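Local coordinates for alginate biosynthesis protein AlgX (Pseudomonas aeruginosa, PDB 4KNC), which takes part in O-acetylating the exopolysaccharide alginate and protects the polymer from degradation as it crosses the periplasm, at residues A[80-85]-A[126-131]. Residues are numbered along the deposited sequence; the frame is centred on the assembly and turned at random.
Sequences ELVVVY and IWTPDF
The outermost strand of a parallel sheet can still gain backbone partners from a passing loop, as extended strand 80-85 does from 126-131, which runs broadly alongside it, end-to-end directions 38° apart. E80 (chi1 and chi2 both m) turns OE1 to the indole edge of W127, accepting a hydrogen bond from NE1 at 3.0 Å. L81 O then accepts a hydrogen bond from W127 N at 3.0 Å, and V83 N donates to W127 O at 3.0 Å, so W127 is bridged to V82 in parallel register, their CA atoms 4.6 Å apart. Side chains pair on two faces: L81 and V83 meet I126, V82 meets W127 and P129. At P129, which lacks an amide hydrogen, the two backbones part, and one water links V83 O, Y85 N and P129 O. V84 CG1 packs 3.8 Å from F131 CZ. Within this SGNH hydrolase-like domain, strand 293-298 pairs with the other edge of 80-85; helix 107-123 borders Y85 and T128, and helix 153-169 borders V84, P129 and F131.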
ATOM      1  N   GLU A  80      10.309   7.238  11.008  1.00 36.16           N
ATOM      2  CA  GLU A  80      10.714   7.858   9.749  1.00 35.04           C
ATOM      3  C   GLU A  80      10.051   7.089   8.615  1.00 40.28           C
ATOM      4  O   GLU A  80       9.986   5.860   8.657  1.00 38.10           O
ATOM      5  CB  GLU A  80      12.236   7.789   9.580  1.00 28.78           C
ATOM      6  CG  GLU A  80      13.038   8.532  10.630  1.00 32.05           C
ATOM      7  CD  GLU A  80      13.120  10.021  10.352  1.00 39.06           C
ATOM      8  OE1 GLU A  80      12.916  10.437   9.189  1.00 42.59           O
ATOM      9  OE2 GLU A  80      13.380  10.781  11.296  1.00 52.49           O
ATOM     10  N   LEU A  81       9.584   7.799   7.593  1.00 42.33           N
ATOM     11  CA  LEU A  81       8.907   7.152   6.475  1.00 36.41           C
ATOM     12  C   LEU A  81       9.767   7.106   5.202  1.00 37.97           C
ATOM     13  O   LEU A  81      10.309   8.121   4.766  1.00 33.03           O
ATOM     14  CB  LEU A  81       7.563   7.841   6.191  1.00 41.88           C
ATOM     15  CG  LEU A  81       6.689   7.214   5.091  1.00 34.04           C
ATOM     16  CD1 LEU A  81       6.290   5.799   5.466  1.00 29.67           C
ATOM     17  CD2 LEU A  81       5.455   8.063   4.840  1.00 33.51           C
ATOM     18  N   VAL A  82       9.889   5.914   4.622  1.00 30.20           N
ATOM     19  CA  VAL A  82      10.531   5.735   3.331  1.00 26.15           C
ATOM     20  C   VAL A  82       9.481   5.250   2.334  1.00 34.52           C
ATOM     21  O   VAL A  82       8.792   4.262   2.598  1.00 35.98           O
ATOM     22  CB  VAL A  82      11.662   4.685   3.422  1.00 31.21           C
ATOM     23  CG1 VAL A  82      12.208   4.346   2.039  1.00 33.40           C
ATOM     24  CG2 VAL A  82      12.779   5.177   4.336  1.00 32.05           C
ATOM     25  N   VAL A  83       9.338   5.939   1.201  1.00 29.88           N
ATOM     26  CA  VAL A  83       8.412   5.471   0.166  1.00 33.66           C
ATOM     27  C   VAL A  83       9.164   4.865  -1.026  1.00 39.77           C
ATOM     28  O   VAL A  83      10.082   5.472  -1.591  1.00 34.67           O
ATOM     29  CB  VAL A  83       7.379   6.562  -0.301  1.00 32.49           C
ATOM     30  CG1 VAL A  83       6.794   6.218  -1.659  1.00 26.37           C
ATOM     31  CG2 VAL A  83       6.241   6.727   0.712  1.00 26.79           C
ATOM     32  N   VAL A  84       8.794   3.637  -1.371  1.00 36.13           N
ATOM     33  CA  VAL A  84       9.306   2.996  -2.564  1.00 24.31           C
ATOM     34  C   VAL A  84       8.261   3.139  -3.662  1.00 36.03           C
ATOM     35  O   VAL A  84       7.237   2.453  -3.659  1.00 32.18           O
ATOM     36  CB  VAL A  84       9.631   1.533  -2.305  1.00 33.37           C
ATOM     37  CG1 VAL A  84       9.874   0.799  -3.637  1.00 23.78           C
ATOM     38  CG2 VAL A  84      10.868   1.439  -1.377  1.00 30.32           C
ATOM     39  N   TYR A  85       8.511   4.067  -4.577  1.00 26.71           N
ATOM     40  CA  TYR A  85       7.579   4.410  -5.637  1.00 27.77           C
ATOM     41  C   TYR A  85       8.004   3.623  -6.868  1.00 28.50           C
ATOM     42  O   TYR A  85       8.848   4.078  -7.645  1.00 29.73           O
ATOM     43  CB  TYR A  85       7.684   5.911  -5.907  1.00 33.40           C
ATOM     44  CG  TYR A  85       6.557   6.569  -6.699  1.00 40.01           C
ATOM     45  CD1 TYR A  85       5.214   6.400  -6.341  1.00 38.87           C
ATOM     46  CD2 TYR A  85       6.846   7.411  -7.772  1.00 25.31           C
ATOM     47  CE1 TYR A  85       4.193   7.044  -7.048  1.00 25.38           C
ATOM     48  CE2 TYR A  85       5.834   8.055  -8.484  1.00 25.63           C
ATOM     49  CZ  TYR A  85       4.517   7.862  -8.121  1.00 29.57           C
ATOM     50  OH  TYR A  85       3.538   8.501  -8.834  1.00 37.29           O
ATOM     51  N   ILE A 126       9.494  12.954   3.248  1.00 37.10           N
ATOM     52  CA  ILE A 126       9.546  11.511   3.066  1.00 34.01           C
ATOM     53  C   ILE A 126      10.849  11.100   2.387  1.00 32.99           C
ATOM     54  O   ILE A 126      11.220  11.648   1.354  1.00 34.52           O
ATOM     55  CB  ILE A 126       8.339  11.026   2.227  1.00 32.99           C
ATOM     56  CG1 ILE A 126       7.031  11.314   2.980  1.00 28.42           C
ATOM     57  CG2 ILE A 126       8.499   9.530   1.860  1.00 31.12           C
ATOM     58  CD1 ILE A 126       5.758  10.911   2.222  1.00 34.96           C
ATOM     59  N   TRP A 127      11.546  10.135   2.975  1.00 31.47           N
ATOM     60  CA  TRP A 127      12.764   9.611   2.385  1.00 30.68           C
ATOM     61  C   TRP A 127      12.382   8.787   1.175  1.00 38.54           C
ATOM     62  O   TRP A 127      11.590   7.851   1.294  1.00 35.17           O
ATOM     63  CB  TRP A 127      13.510   8.742   3.401  1.00 26.83           C
ATOM     64  CG  TRP A 127      14.067   9.541   4.558  1.00 39.42           C
ATOM     65  CD1 TRP A 127      13.467   9.759   5.768  1.00 38.47           C
ATOM     66  CD2 TRP A 127      15.321  10.240   4.600  1.00 32.97           C
ATOM     67  NE1 TRP A 127      14.273  10.538   6.561  1.00 40.21           N
ATOM     68  CE2 TRP A 127      15.411  10.857   5.869  1.00 35.04           C
ATOM     69  CE3 TRP A 127      16.368  10.410   3.692  1.00 42.21           C
ATOM     70  CZ2 TRP A 127      16.514  11.622   6.256  1.00 44.24           C
ATOM     71  CZ3 TRP A 127      17.470  11.179   4.078  1.00 40.16           C
ATOM     72  CH2 TRP A 127      17.529  11.771   5.351  1.00 44.73           C
ATOM     73  N   THR A 128      12.943   9.119   0.015  1.00 31.37           N
ATOM     74  CA  THR A 128      12.474   8.503  -1.218  1.00 31.83           C
ATOM     75  C   THR A 128      13.582   8.065  -2.164  1.00 32.92           C
ATOM     76  O   THR A 128      14.162   8.893  -2.856  1.00 31.37           O
ATOM     77  CB  THR A 128      11.564   9.459  -1.972  1.00 35.63           C
ATOM     78  OG1 THR A 128      10.672  10.078  -1.038  1.00 38.40           O
ATOM     79  CG2 THR A 128      10.784   8.692  -3.034  1.00 32.55           C
ATOM     80  N   PRO A 129      13.868   6.755  -2.206  1.00 35.92           N
ATOM     81  CA  PRO A 129      14.918   6.282  -3.111  1.00 37.73           C
ATOM     82  C   PRO A 129      14.641   6.680  -4.556  1.00 41.64           C
ATOM     83  O   PRO A 129      13.482   6.699  -5.020  1.00 35.84           O
ATOM     84  CB  PRO A 129      14.855   4.762  -2.945  1.00 37.05           C
ATOM     85  CG  PRO A 129      14.340   4.574  -1.559  1.00 37.32           C
ATOM     86  CD  PRO A 129      13.350   5.676  -1.345  1.00 34.85           C
ATOM     87  N   ASP A 130      15.713   7.019  -5.257  1.00 34.55           N
ATOM     88  CA  ASP A 130      15.628   7.426  -6.655  1.00 34.39           C
ATOM     89  C   ASP A 130      16.054   6.264  -7.536  1.00 28.58           C
ATOM     90  O   ASP A 130      17.228   5.891  -7.544  1.00 31.22           O
ATOM     91  CB  ASP A 130      16.562   8.621  -6.871  1.00 37.59           C
ATOM     92  CG  ASP A 130      16.548   9.133  -8.295  1.00 42.88           C
ATOM     93  OD1 ASP A 130      15.912   8.510  -9.164  1.00 46.95           O
ATOM     94  OD2 ASP A 130      17.189  10.173  -8.541  1.00 48.03           O
ATOM     95  N   PHE A 131      15.111   5.704  -8.289  1.00 27.39           N
ATOM     96  CA  PHE A 131      15.376   4.532  -9.121  1.00 32.01           C
ATOM     97  C   PHE A 131      15.794   4.902 -10.539  1.00 32.58           C
ATOM     98  O   PHE A 131      16.045   4.018 -11.356  1.00 30.91           O
ATOM     99  CB  PHE A 131      14.148   3.584  -9.167  1.00 27.22           C
ATOM    100  CG  PHE A 131      13.754   3.051  -7.811  1.00 29.10           C
ATOM    101  CD1 PHE A 131      14.631   2.245  -7.089  1.00 26.51           C
ATOM    102  CD2 PHE A 131      12.527   3.380  -7.243  1.00 30.55           C
ATOM    103  CE1 PHE A 131      14.285   1.755  -5.826  1.00 24.21           C
ATOM    104  CE2 PHE A 131      12.180   2.902  -5.982  1.00 29.82           C
ATOM    105  CZ  PHE A 131      13.058   2.080  -5.277  1.00 26.18           C
TER
HETATM  106  O   HOH W   1      10.992   5.571  -4.088  1.00 28.33           O